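Local coordinates for protein beta-d-glucoside glucohydrolase (PDB 3ZZ1) that probably hydrolyses terminal, non-reducing beta-D-glucosyl residues with release of beta-D-glucose, a step of cellulose breakdown, at residues V352-I357 with N414-S419; S348-G353 with S423-K428; L635-P640 with G691-S696; S585-L590 with A615-D620; L20-L25 with S50-P55. All blocks are in the same frame, centred on the assembly; numbering follows the deposited sequence. Where two conformers were deposited one is given.

Contact 1 (V352-I357 with N414-S419); sequences VGSAAI and NTDNTS
Ser354 and Asp416 meet through two hydrogen bonds that occupy both oxygens of one carboxylate. Starting at Ser354 CB, the methylene carbon lies 3.4 Å from Asp416 OD2; the next atom, Ser354 OG, donates to that same Asp416 OD2 over 2.6 Å, reaching it on the syn side and 29° out of the carboxylate plane. OG is set between the backbone N and the carbonyl carbon (chi1 64°), which turns the hydroxyl to the carboxylate already held by the amide. That amide bond, Ser354 N to Asp416 OD1, is 2.9 Å long and nearly straight at 167°, with the donor above the carboxylate plane. A water accepts from Ala355 N and donates to Asp416 OD1, giving this oxygen a second partner. Alongside these bonds the backbones come close in two CA-H...O contacts, Gly353 CA with Thr415 O and Ser354 CA with Asn414 O. Farther along, Ile357 CD1 packs 3.8 Å from Asn414 CB. Thr415 OG1 accepts from Asn417 N in an ST turn, just before Asn417 takes the N-cap position of helix 418-425. Two loops leaving neighbouring parallel strands, 348-352 and 409-413, are thus joined by an aspartate bound to the start of a 3-10 turn, at the C-terminal ends of the parallel strands of this family 3 enzyme's alpha/beta domain.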
# COMPACT_ATOMS: atom_id res chain seq x y z
N VAL A 352 24.00 -11.65 13.79
CA VAL A 352 24.55 -12.31 12.60
C VAL A 352 23.78 -11.92 11.34
O VAL A 352 22.54 -11.97 11.32
CB VAL A 352 24.54 -13.85 12.77
CG1 VAL A 352 24.98 -14.56 11.49
CG2 VAL A 352 25.42 -14.28 13.95
N GLY A 353 24.51 -11.54 10.30
CA GLY A 353 23.92 -11.21 9.01
C GLY A 353 24.30 -9.83 8.51
O GLY A 353 24.38 -8.88 9.29
N SER A 354 24.54 -9.71 7.21
CA SER A 354 24.87 -8.42 6.61
C SER A 354 23.73 -7.42 6.78
O SER A 354 23.98 -6.21 6.85
CB SER A 354 25.20 -8.58 5.13
OG SER A 354 24.06 -9.04 4.42
N ALA A 355 22.50 -7.92 6.87
CA ALA A 355 21.30 -7.09 7.04
C ALA A 355 21.16 -6.49 8.45
O ALA A 355 20.24 -5.71 8.71
CB ALA A 355 20.05 -7.88 6.68
N ALA A 356 22.08 -6.84 9.34
CA ALA A 356 22.12 -6.26 10.68
C ALA A 356 22.75 -4.86 10.70
O ALA A 356 22.40 -4.04 11.55
CB ALA A 356 22.86 -7.19 11.64
N ILE A 357 23.65 -4.59 9.76
CA ILE A 357 24.42 -3.33 9.76
C ILE A 357 24.11 -2.36 8.62
O ILE A 357 23.43 -2.70 7.65
CB ILE A 357 25.95 -3.59 9.79
CG1 ILE A 357 26.40 -4.34 8.53
CG2 ILE A 357 26.34 -4.33 11.07
CD1 ILE A 357 27.87 -4.16 8.19
N ASN A 414 29.11 -9.59 10.81
CA ASN A 414 28.39 -8.64 9.96
C ASN A 414 28.33 -8.96 8.47
O ASN A 414 28.02 -8.08 7.66
CB ASN A 414 28.90 -7.20 10.20
CG ASN A 414 30.34 -6.98 9.74
OD1 ASN A 414 30.94 -5.96 10.06
ND2 ASN A 414 30.90 -7.93 8.99
N THR A 415 28.63 -10.20 8.11
CA THR A 415 28.45 -10.68 6.73
C THR A 415 27.44 -11.83 6.74
O THR A 415 26.85 -12.14 7.78
CB THR A 415 29.77 -11.17 6.08
OG1 THR A 415 30.19 -12.39 6.68
CG2 THR A 415 30.88 -10.12 6.19
N ASP A 416 27.26 -12.46 5.58
CA ASP A 416 26.38 -13.62 5.48
C ASP A 416 27.18 -14.93 5.39
O ASP A 416 26.67 -15.96 4.94
CB ASP A 416 25.42 -13.45 4.31
CG ASP A 416 24.54 -12.22 4.45
OD1 ASP A 416 23.97 -12.00 5.55
OD2 ASP A 416 24.41 -11.46 3.48
N ASN A 417 28.44 -14.87 5.82
CA ASN A 417 29.29 -16.06 5.89
C ASN A 417 28.76 -17.02 6.96
O ASN A 417 28.62 -16.65 8.13
CB ASN A 417 30.75 -15.68 6.15
CG ASN A 417 31.70 -16.87 6.04
OD1 ASN A 417 31.64 -17.80 6.85
ND2 ASN A 417 32.58 -16.84 5.05
N THR A 418 28.46 -18.24 6.53
CA THR A 418 27.87 -19.27 7.38
C THR A 418 28.79 -19.68 8.54
O THR A 418 28.33 -19.89 9.67
CB THR A 418 27.53 -20.54 6.57
OG1 THR A 418 28.73 -21.09 6.04
CG2 THR A 418 26.55 -20.22 5.42
N SER A 419 30.08 -19.78 8.24
CA SER A 419 31.08 -20.18 9.22
C SER A 419 31.35 -19.07 10.23
O SER A 419 31.53 -19.34 11.42
CB SER A 419 32.37 -20.60 8.52
OG SER A 419 33.30 -21.10 9.45
O HOH W 1 21.74 -10.70 5.91

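Contact 2 (S348-G353 with S423-K428)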
# COMPACT_ATOMS: atom_id res chain seq x y z
N SER A 348 25.11 -12.78 27.03
CA SER A 348 25.67 -12.57 25.70
C SER A 348 24.65 -12.70 24.57
O SER A 348 23.71 -13.50 24.63
CB SER A 348 26.85 -13.52 25.46
OG SER A 348 26.43 -14.87 25.55
N ILE A 349 24.84 -11.88 23.53
CA ILE A 349 24.01 -11.91 22.33
C ILE A 349 24.92 -11.98 21.11
O ILE A 349 25.89 -11.22 21.01
CB ILE A 349 23.10 -10.65 22.23
CG1 ILE A 349 21.98 -10.71 23.27
CG2 ILE A 349 22.52 -10.50 20.82
CD1 ILE A 349 21.14 -9.44 23.38
N ALA A 350 24.62 -12.89 20.18
CA ALA A 350 25.23 -12.87 18.86
C ALA A 350 24.30 -12.19 17.85
O ALA A 350 23.09 -12.46 17.82
CB ALA A 350 25.59 -14.27 18.40
N VAL A 351 24.86 -11.30 17.04
CA VAL A 351 24.12 -10.63 15.98
C VAL A 351 24.78 -11.04 14.67
O VAL A 351 25.98 -10.83 14.49
CB VAL A 351 24.10 -9.09 16.17
CG1 VAL A 351 23.43 -8.41 14.99
CG2 VAL A 351 23.38 -8.72 17.46
N VAL A 352 24.00 -11.65 13.79
CA VAL A 352 24.55 -12.31 12.60
C VAL A 352 23.78 -11.92 11.34
O VAL A 352 22.54 -11.97 11.32
CB VAL A 352 24.54 -13.85 12.77
CG1 VAL A 352 24.98 -14.56 11.49
CG2 VAL A 352 25.42 -14.28 13.95
N GLY A 353 24.51 -11.54 10.30
CA GLY A 353 23.92 -11.21 9.01
C GLY A 353 24.30 -9.83 8.51
O GLY A 353 24.38 -8.88 9.29
N SER A 423 30.60 -19.19 14.28
CA SER A 423 31.61 -18.77 15.26
C SER A 423 31.07 -17.71 16.21
O SER A 423 31.30 -17.79 17.42
CB SER A 423 32.86 -18.24 14.55
OG SER A 423 33.63 -19.30 14.03
N ALA A 424 30.36 -16.74 15.66
CA ALA A 424 29.75 -15.67 16.44
C ALA A 424 28.69 -16.20 17.42
O ALA A 424 28.64 -15.77 18.56
CB ALA A 424 29.15 -14.62 15.53
N ALA A 425 27.88 -17.15 16.95
CA ALA A 425 26.76 -17.68 17.75
C ALA A 425 27.16 -18.71 18.81
O ALA A 425 26.44 -18.89 19.80
CB ALA A 425 25.69 -18.26 16.84
N ARG A 426 28.30 -19.37 18.61
CA ARG A 426 28.75 -20.44 19.51
C ARG A 426 28.95 -19.95 20.95
O ARG A 426 29.65 -18.96 21.18
CB ARG A 426 30.03 -21.10 18.99
CG ARG A 426 30.22 -22.55 19.44
CD ARG A 426 31.43 -23.23 18.76
NE ARG A 426 31.35 -23.19 17.30
CZ ARG A 426 30.63 -24.02 16.55
NH1 ARG A 426 29.90 -24.98 17.12
NH2 ARG A 426 30.62 -23.88 15.23
N GLY A 427 28.32 -20.65 21.89
CA GLY A 427 28.48 -20.36 23.32
C GLY A 427 27.67 -19.18 23.85
O GLY A 427 27.77 -18.85 25.04
N LYS A 428 26.87 -18.55 22.99
CA LYS A 428 26.06 -17.40 23.39
C LYS A 428 24.67 -17.80 23.88
O LYS A 428 24.14 -18.85 23.48
CB LYS A 428 25.94 -16.37 22.26
CG LYS A 428 27.26 -16.02 21.55
CD LYS A 428 28.36 -15.56 22.51
CE LYS A 428 29.63 -15.18 21.77
NZ LYS A 428 30.19 -16.32 20.99
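A beta-alpha-beta crossover brings helix 418-425 over strand 348-352, where Ala350 meets Ala424 and Ala425. Alternate residues of the strand, Ser348, Ala350 and Val352, turn their side chains to the helix end and the turn behind it. Ala350 CB presses against backbone, 3.4 Å from Ala424 O and 3.7 Å from Ala425 CA, so small side chains let the elements approach closely. On one side of it Val352 CG2 touches Ala424 CB at 4.1 Å; on the other, Ser348 OG sits 3.3 Å from Lys428 CA. Lys428 completes the surface with its aliphatic part, its CG resting 4.0 Å from Ala350 CB. The chain is bent at chi2 (-54°) and again at chi4, and its ammonium group doubles back to the helix end: NZ bonds to Ala424 O at 2.9 Å, from above the carbonyl plane, and to Arg426 O at 2.7 Å. This charge probably complements the negative C-terminal end of the helix dipole. A type II turn, Ala425 to Lys428, redirects the chain into strand 430-437, and helix 462-472 packs alongside through Val469. A helix linking strands 409-413 and 430-437 across the strand between them is typical of an alpha/beta sandwich with a largely parallel sheet.

Contact 3 (L635-P640 with G691-S696); sequences LYITYP and GSFGIS
Strands 629-638 and 691-698 are antiparallel neighbours in the four-stranded sheet of the fibronectin type III-like domain, joined by Tyr636 with Ser696 and Thr638 with Gly694 as hydrogen-bonded pairs. Tyr636 N donates to Ser696 O at 2.6 Å, Ser696 N answering to Tyr636 O; Thr638 and Gly694 exchange a like pair. Between them the non-hydrogen-bonded pair Ile637 and Ile695 sends its side chains the same way, CG1 of Ile637 4.0 Å from CD1 of Ile695, onto the face that meets the other sheet. Leu635 CD1 extends this patch, 3.7 Å from Ile695 CG2. Phe693 takes two partners: Pro640 CD stands 3.5 Å from its ring centroid, 5° off the normal, a CH-pi contact over the centre, while CE2 of Phe693 points at the face of Tyr639 in a T-shaped pair with planes at 64°. Tyr639 OH bonds to Ser677 O and Arg652. On the face of buried Tyr636, Thr638 and Ser696, one water donates to Tyr636 O and Thr638 OG1 and lies 3.0 Å from Ser696 OG; Thr638 OG1 also bonds to Pro648 O. Backbone bonds thus fix the register; Ile637 and Ile695 serve the sandwich core, while the other face carries a shared water.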
# COMPACT_ATOMS: atom_id res chain seq x y z
N LEU A 635 -13.13 -8.61 11.45
CA LEU A 635 -14.44 -9.09 11.05
C LEU A 635 -14.36 -9.71 9.66
O LEU A 635 -13.85 -9.08 8.72
CB LEU A 635 -15.47 -7.96 11.07
CG LEU A 635 -16.83 -8.16 10.37
CD1 LEU A 635 -17.66 -9.22 11.06
CD2 LEU A 635 -17.61 -6.86 10.29
N TYR A 636 -14.85 -10.94 9.53
CA TYR A 636 -14.96 -11.61 8.23
C TYR A 636 -16.41 -11.96 7.94
O TYR A 636 -17.12 -12.49 8.81
CB TYR A 636 -14.06 -12.85 8.17
CG TYR A 636 -12.57 -12.52 8.22
CD1 TYR A 636 -11.85 -12.28 7.05
CD2 TYR A 636 -11.90 -12.43 9.44
CE1 TYR A 636 -10.50 -11.96 7.08
CE2 TYR A 636 -10.54 -12.11 9.49
CZ TYR A 636 -9.85 -11.88 8.31
OH TYR A 636 -8.50 -11.57 8.36
N ILE A 637 -16.85 -11.63 6.73
CA ILE A 637 -18.23 -11.89 6.34
C ILE A 637 -18.30 -12.98 5.27
O ILE A 637 -17.49 -13.02 4.33
CB ILE A 637 -18.97 -10.58 5.91
CG1 ILE A 637 -18.97 -9.57 7.06
CG2 ILE A 637 -20.40 -10.88 5.47
CD1 ILE A 637 -19.78 -8.30 6.79
N THR A 638 -19.23 -13.91 5.47
CA THR A 638 -19.58 -14.94 4.50
C THR A 638 -20.94 -14.56 3.92
O THR A 638 -21.91 -14.40 4.66
CB THR A 638 -19.64 -16.33 5.18
OG1 THR A 638 -18.34 -16.67 5.69
CG2 THR A 638 -20.10 -17.42 4.20
N TYR A 639 -21.01 -14.41 2.60
CA TYR A 639 -22.26 -14.02 1.93
C TYR A 639 -23.21 -15.22 1.88
O TYR A 639 -22.77 -16.36 1.98
CB TYR A 639 -21.96 -13.51 0.51
CG TYR A 639 -21.46 -12.07 0.44
CD1 TYR A 639 -20.58 -11.55 1.39
CD2 TYR A 639 -21.86 -11.23 -0.60
CE1 TYR A 639 -20.12 -10.24 1.32
CE2 TYR A 639 -21.40 -9.91 -0.68
CZ TYR A 639 -20.53 -9.43 0.28
OH TYR A 639 -20.08 -8.13 0.21
N PRO A 640 -24.53 -14.97 1.75
CA PRO A 640 -25.45 -16.10 1.58
C PRO A 640 -24.99 -17.01 0.45
O PRO A 640 -24.41 -16.54 -0.54
CB PRO A 640 -26.77 -15.42 1.21
CG PRO A 640 -26.69 -14.07 1.82
CD PRO A 640 -25.25 -13.67 1.77
N GLY A 691 -30.85 -12.99 2.40
CA GLY A 691 -30.40 -14.19 3.09
C GLY A 691 -29.59 -13.89 4.34
O GLY A 691 -29.49 -12.74 4.78
N SER A 692 -29.02 -14.95 4.91
CA SER A 692 -28.24 -14.87 6.13
C SER A 692 -26.75 -14.80 5.83
O SER A 692 -26.17 -15.71 5.21
CB SER A 692 -28.55 -16.07 7.03
OG SER A 692 -27.96 -15.92 8.31
N PHE A 693 -26.13 -13.69 6.23
CA PHE A 693 -24.70 -13.47 6.09
C PHE A 693 -23.99 -14.04 7.31
O PHE A 693 -24.38 -13.77 8.44
CB PHE A 693 -24.39 -11.97 6.03
CG PHE A 693 -24.74 -11.31 4.72
CD1 PHE A 693 -26.06 -10.99 4.41
CD2 PHE A 693 -23.75 -10.97 3.81
CE1 PHE A 693 -26.38 -10.37 3.20
CE2 PHE A 693 -24.06 -10.34 2.61
CZ PHE A 693 -25.38 -10.04 2.30
N GLY A 694 -22.95 -14.83 7.07
CA GLY A 694 -22.11 -15.33 8.16
C GLY A 694 -21.26 -14.21 8.74
O GLY A 694 -20.58 -13.49 8.00
N ILE A 695 -21.29 -14.07 10.06
CA ILE A 695 -20.48 -13.07 10.75
C ILE A 695 -19.42 -13.78 11.58
O ILE A 695 -19.73 -14.57 12.47
CB ILE A 695 -21.36 -12.14 11.64
CG1 ILE A 695 -22.43 -11.43 10.79
CG2 ILE A 695 -20.51 -11.15 12.43
CD1 ILE A 695 -21.89 -10.58 9.64
N SER A 696 -18.15 -13.51 11.26
CA SER A 696 -17.03 -14.17 11.92
C SER A 696 -16.03 -13.15 12.44
O SER A 696 -15.48 -12.35 11.67
CB SER A 696 -16.34 -15.14 10.95
OG SER A 696 -17.19 -16.23 10.64
O HOH W 2 -17.93 -15.09 7.96
O HOH W 3 -23.80 -17.33 4.76

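Contact 4 (S585-L590 with A615-D620); sequences SRLSVL and ATVTVD
The guanidinium of Arg586 and the carboxylate of Asp620 are inclined at 54° to each other and their charged atoms do not meet, NE of Arg586 staying 5.4 Å from OD2 of Asp620. What touches is the aliphatic stem: Arg586 CG lies 3.7 Å from Asp620 OD2, and beyond it the chain bends at chi2 (-75°), which places CD; the guanidinium ends away from the other strand. Any attraction between the charges is therefore probably weak. Arg586 and Leu587 together face Val619, a beta bulge in which Arg586 has a positive phi of 62°. The register shifts by one there, between the hydrogen-bonded pair Ser585 with Asp620 and the pair Ser588 with Thr618; Leu590 with Thr616 follows. Each of these pairs exchanges two backbone hydrogen bonds, six in all. On the face of Ser588 and Thr618 a water bridges the strands, donating to Thr616 O at 2.7 Å and bonding to Ser588 OG and Thr618 OG1. The other face is apolar. Leu587 CD1 touches two valines, at 3.5 Å from Val617 CG1, tighter than usual, and 3.6 Å from Val619 CG1; Val589 lies side by side with Val617, their CG2 atoms 4.0 Å apart. This apolar face looks across the beta sandwich at strands 691-698 and 704-712, Val617 on Ile695 and Val589 on Leu710, while strand 613-623 runs between edge strand 582-591 and strand 664-672.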
# COMPACT_ATOMS: atom_id res chain seq x y z
N SER A 585 -15.63 -11.79 23.53
CA SER A 585 -16.95 -12.16 24.05
C SER A 585 -18.01 -11.18 23.58
O SER A 585 -17.68 -10.10 23.07
CB SER A 585 -16.93 -12.22 25.58
OG SER A 585 -16.58 -10.96 26.12
N ARG A 586 -19.27 -11.57 23.76
CA ARG A 586 -20.41 -10.66 23.61
C ARG A 586 -20.52 -10.11 22.19
O ARG A 586 -20.48 -8.90 21.97
CB ARG A 586 -20.33 -9.52 24.64
CG ARG A 586 -20.12 -9.98 26.10
CD ARG A 586 -21.39 -10.56 26.70
NE ARG A 586 -21.24 -10.93 28.10
CZ ARG A 586 -21.03 -12.17 28.54
NH1 ARG A 586 -20.93 -13.19 27.69
NH2 ARG A 586 -20.91 -12.40 29.84
N LEU A 587 -20.66 -11.01 21.22
CA LEU A 587 -20.85 -10.60 19.83
C LEU A 587 -22.29 -10.15 19.59
O LEU A 587 -23.23 -10.91 19.83
CB LEU A 587 -20.47 -11.74 18.88
CG LEU A 587 -20.66 -11.58 17.36
CD1 LEU A 587 -20.01 -10.31 16.84
CD2 LEU A 587 -20.07 -12.77 16.65
N SER A 588 -22.45 -8.91 19.14
CA SER A 588 -23.76 -8.38 18.77
C SER A 588 -23.75 -7.82 17.35
O SER A 588 -22.74 -7.28 16.89
CB SER A 588 -24.19 -7.30 19.76
OG SER A 588 -23.56 -6.07 19.45
N VAL A 589 -24.89 -7.94 16.67
CA VAL A 589 -25.05 -7.48 15.29
C VAL A 589 -26.30 -6.62 15.22
O VAL A 589 -27.40 -7.10 15.49
CB VAL A 589 -25.17 -8.68 14.29
CG1 VAL A 589 -25.51 -8.19 12.88
CG2 VAL A 589 -23.90 -9.52 14.28
N LEU A 590 -26.13 -5.35 14.88
CA LEU A 590 -27.24 -4.42 14.69
C LEU A 590 -27.31 -4.08 13.21
O LEU A 590 -26.31 -3.65 12.63
CB LEU A 590 -27.03 -3.14 15.52
CG LEU A 590 -28.17 -2.13 15.66
CD1 LEU A 590 -28.02 -1.35 16.96
CD2 LEU A 590 -28.25 -1.16 14.48
N ALA A 615 -25.14 -1.34 9.03
CA ALA A 615 -25.01 -2.30 10.14
C ALA A 615 -23.81 -2.01 11.04
O ALA A 615 -22.88 -1.29 10.65
CB ALA A 615 -24.95 -3.72 9.61
N THR A 616 -23.84 -2.59 12.23
CA THR A 616 -22.79 -2.41 13.23
C THR A 616 -22.56 -3.73 13.97
O THR A 616 -23.49 -4.31 14.53
CB THR A 616 -23.15 -1.29 14.24
OG1 THR A 616 -23.42 -0.07 13.54
CG2 THR A 616 -22.01 -1.05 15.24
N VAL A 617 -21.32 -4.21 13.94
CA VAL A 617 -20.94 -5.42 14.65
C VAL A 617 -19.98 -5.05 15.78
O VAL A 617 -19.00 -4.33 15.56
CB VAL A 617 -20.34 -6.50 13.70
CG1 VAL A 617 -19.94 -7.75 14.48
CG2 VAL A 617 -21.33 -6.89 12.62
N THR A 618 -20.26 -5.57 16.97
CA THR A 618 -19.52 -5.25 18.19
C THR A 618 -19.06 -6.51 18.92
O THR A 618 -19.80 -7.50 19.00
CB THR A 618 -20.38 -4.38 19.14
OG1 THR A 618 -20.72 -3.15 18.50
CG2 THR A 618 -19.65 -4.09 20.42
N VAL A 619 -17.83 -6.49 19.43
CA VAL A 619 -17.29 -7.53 20.31
C VAL A 619 -16.51 -6.88 21.44
O VAL A 619 -16.01 -5.76 21.30
CB VAL A 619 -16.34 -8.53 19.59
CG1 VAL A 619 -17.11 -9.54 18.77
CG2 VAL A 619 -15.28 -7.80 18.74
N ASP A 620 -16.41 -7.59 22.57
CA ASP A 620 -15.56 -7.17 23.67
C ASP A 620 -14.23 -7.90 23.59
O ASP A 620 -14.19 -9.08 23.24
CB ASP A 620 -16.22 -7.46 25.02
CG ASP A 620 -17.42 -6.58 25.28
OD1 ASP A 620 -17.61 -5.59 24.53
OD2 ASP A 620 -18.17 -6.87 26.23
O HOH W 4 -13.85 -10.24 26.23
O HOH W 5 -23.40 -4.28 17.26

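Contact 5 (L20-L25 with S50-P55); sequences LAKLNL and SKISYP
Leu23 and Ile52 touch where two surface loops meet, a type I turn from Leu20 to Leu23 and the loop that holds a G1 beta bulge at Ser53 and Tyr54. The methyl CD2 of Leu23 lies 4.0 Å from CG1 of Ile52, and the two side chains cross at about a right angle. The remaining first-shell partner is Lys51, whose extended chain runs across the turn, CD passing 3.7 Å from Lys22 O. A water joins the same groups: it donates to Lys22 O at 2.7 Å and accepts from Lys51 NZ at 3.0 Å. Further out, Asp27 of helix 25-32 positions the ammonium group by a salt bridge to NZ and also takes a bond from Asn24 N, as in a capping box, with Asn24 at the N-cap and its OD1 capping a backbone N early in the helix. Leu23 rests on Ile31 of that helix, and Tyr54 sets its ring edge-to-face with Trp296 of helix 282-298, so both loops are held to the helices around the N-terminal TIM-barrel-like domain. Asn24 and Lys51 also approach each other, but with donors facing: Asn24 ND2 lies 3.2 Å from Lys51 NZ without a bond between them.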
# COMPACT_ATOMS: atom_id res chain seq x y z
N LEU A 20 -11.94 28.44 -16.17
CA LEU A 20 -11.94 27.93 -17.55
C LEU A 20 -12.41 28.96 -18.58
O LEU A 20 -11.90 29.00 -19.70
CB LEU A 20 -12.80 26.66 -17.63
CG LEU A 20 -12.97 25.93 -18.97
CD1 LEU A 20 -11.68 25.26 -19.41
CD2 LEU A 20 -14.09 24.90 -18.87
N ALA A 21 -13.39 29.79 -18.19
CA ALA A 21 -13.98 30.79 -19.09
C ALA A 21 -13.01 31.91 -19.47
O ALA A 21 -13.21 32.60 -20.46
CB ALA A 21 -15.25 31.38 -18.46
N LYS A 22 -11.94 32.06 -18.68
CA LYS A 22 -10.93 33.09 -18.92
C LYS A 22 -9.77 32.58 -19.78
O LYS A 22 -8.85 33.33 -20.11
CB LYS A 22 -10.41 33.64 -17.58
CG LYS A 22 -11.50 34.23 -16.69
CD LYS A 22 -11.00 34.50 -15.28
CE LYS A 22 -10.07 35.71 -15.23
NZ LYS A 22 -9.91 36.20 -13.83
N LEU A 23 -9.81 31.30 -20.15
CA LEU A 23 -8.69 30.68 -20.86
C LEU A 23 -8.93 30.46 -22.35
O LEU A 23 -10.07 30.30 -22.79
CB LEU A 23 -8.31 29.36 -20.18
CG LEU A 23 -8.03 29.38 -18.67
CD1 LEU A 23 -7.76 27.98 -18.14
CD2 LEU A 23 -6.87 30.32 -18.30
N ASN A 24 -7.84 30.48 -23.13
CA ASN A 24 -7.89 30.09 -24.54
C ASN A 24 -7.31 28.68 -24.71
O ASN A 24 -6.96 28.03 -23.72
CB ASN A 24 -7.20 31.12 -25.44
CG ASN A 24 -5.69 31.24 -25.19
OD1 ASN A 24 -5.03 30.28 -24.80
ND2 ASN A 24 -5.14 32.43 -25.44
N LEU A 25 -7.20 28.21 -25.95
CA LEU A 25 -6.78 26.83 -26.20
C LEU A 25 -5.35 26.54 -25.73
O LEU A 25 -5.09 25.48 -25.15
CB LEU A 25 -6.98 26.44 -27.67
CG LEU A 25 -6.64 25.00 -28.11
CD1 LEU A 25 -7.36 23.93 -27.27
CD2 LEU A 25 -6.94 24.79 -29.58
N SER A 50 -1.08 32.13 -16.19
CA SER A 50 -1.03 33.34 -15.38
C SER A 50 -2.36 34.08 -15.31
O SER A 50 -2.63 34.80 -14.34
CB SER A 50 0.05 34.28 -15.92
OG SER A 50 -0.23 34.63 -17.27
N LYS A 51 -3.19 33.90 -16.34
CA LYS A 51 -4.50 34.55 -16.41
C LYS A 51 -5.39 34.20 -15.22
O LYS A 51 -6.27 34.97 -14.85
CB LYS A 51 -5.22 34.17 -17.71
CG LYS A 51 -4.64 34.82 -18.95
CD LYS A 51 -5.25 34.22 -20.21
CE LYS A 51 -4.34 34.40 -21.40
NZ LYS A 51 -4.99 33.94 -22.65
N ILE A 52 -5.14 33.04 -14.62
CA ILE A 52 -5.88 32.59 -13.44
C ILE A 52 -4.95 32.28 -12.26
O ILE A 52 -5.35 31.61 -11.30
CB ILE A 52 -6.78 31.36 -13.76
CG1 ILE A 52 -5.95 30.23 -14.38
CG2 ILE A 52 -7.93 31.77 -14.68
CD1 ILE A 52 -6.55 28.86 -14.16
N SER A 53 -3.73 32.81 -12.34
CA SER A 53 -2.70 32.62 -11.30
C SER A 53 -2.41 31.14 -11.02
O SER A 53 -2.11 30.75 -9.89
CB SER A 53 -3.06 33.38 -10.02
OG SER A 53 -3.09 34.78 -10.24
N TYR A 54 -2.52 30.33 -12.07
CA TYR A 54 -2.24 28.91 -12.00
C TYR A 54 -0.75 28.69 -12.25
O TYR A 54 -0.24 29.05 -13.31
CB TYR A 54 -3.08 28.14 -13.01
CG TYR A 54 -3.00 26.63 -12.86
CD1 TYR A 54 -3.54 25.99 -11.75
CD2 TYR A 54 -2.39 25.85 -13.83
CE1 TYR A 54 -3.48 24.60 -11.61
CE2 TYR A 54 -2.32 24.46 -13.71
CZ TYR A 54 -2.86 23.85 -12.59
OH TYR A 54 -2.77 22.48 -12.48
N PRO A 55 -0.04 28.10 -11.26
CA PRO A 55 1.40 27.92 -11.41
C PRO A 55 1.70 26.75 -12.33
O PRO A 55 0.78 26.05 -12.76
CB PRO A 55 1.84 27.59 -9.98
CG PRO A 55 0.68 26.85 -9.41
CD PRO A 55 -0.55 27.51 -10.01
O HOH W 6 -7.96 33.79 -22.57

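Contacts 1 and 2 lie side by side in the C-terminal family 3 domain, sharing Val352, Gly353 and helix 418-425: contact 2 is the buried alanine-rich seat of the helix on its strand, contact 1 the surface loop joint with polar bonds beyond it. Contacts 3 and 4, both partly buried and with centres 13 Å apart, belong to the two facing sheets of one sandwich. Ile695 CG2 meets Val589 CG2 at 4.2 Å, so apolar faces pack together while main-chain bonds run within each sheet. Contact 5, about 67 Å from contact 2 between centres, is a surface joint with apolar packing and a water between the segments, and Lys51 tied to Asp27 outside them.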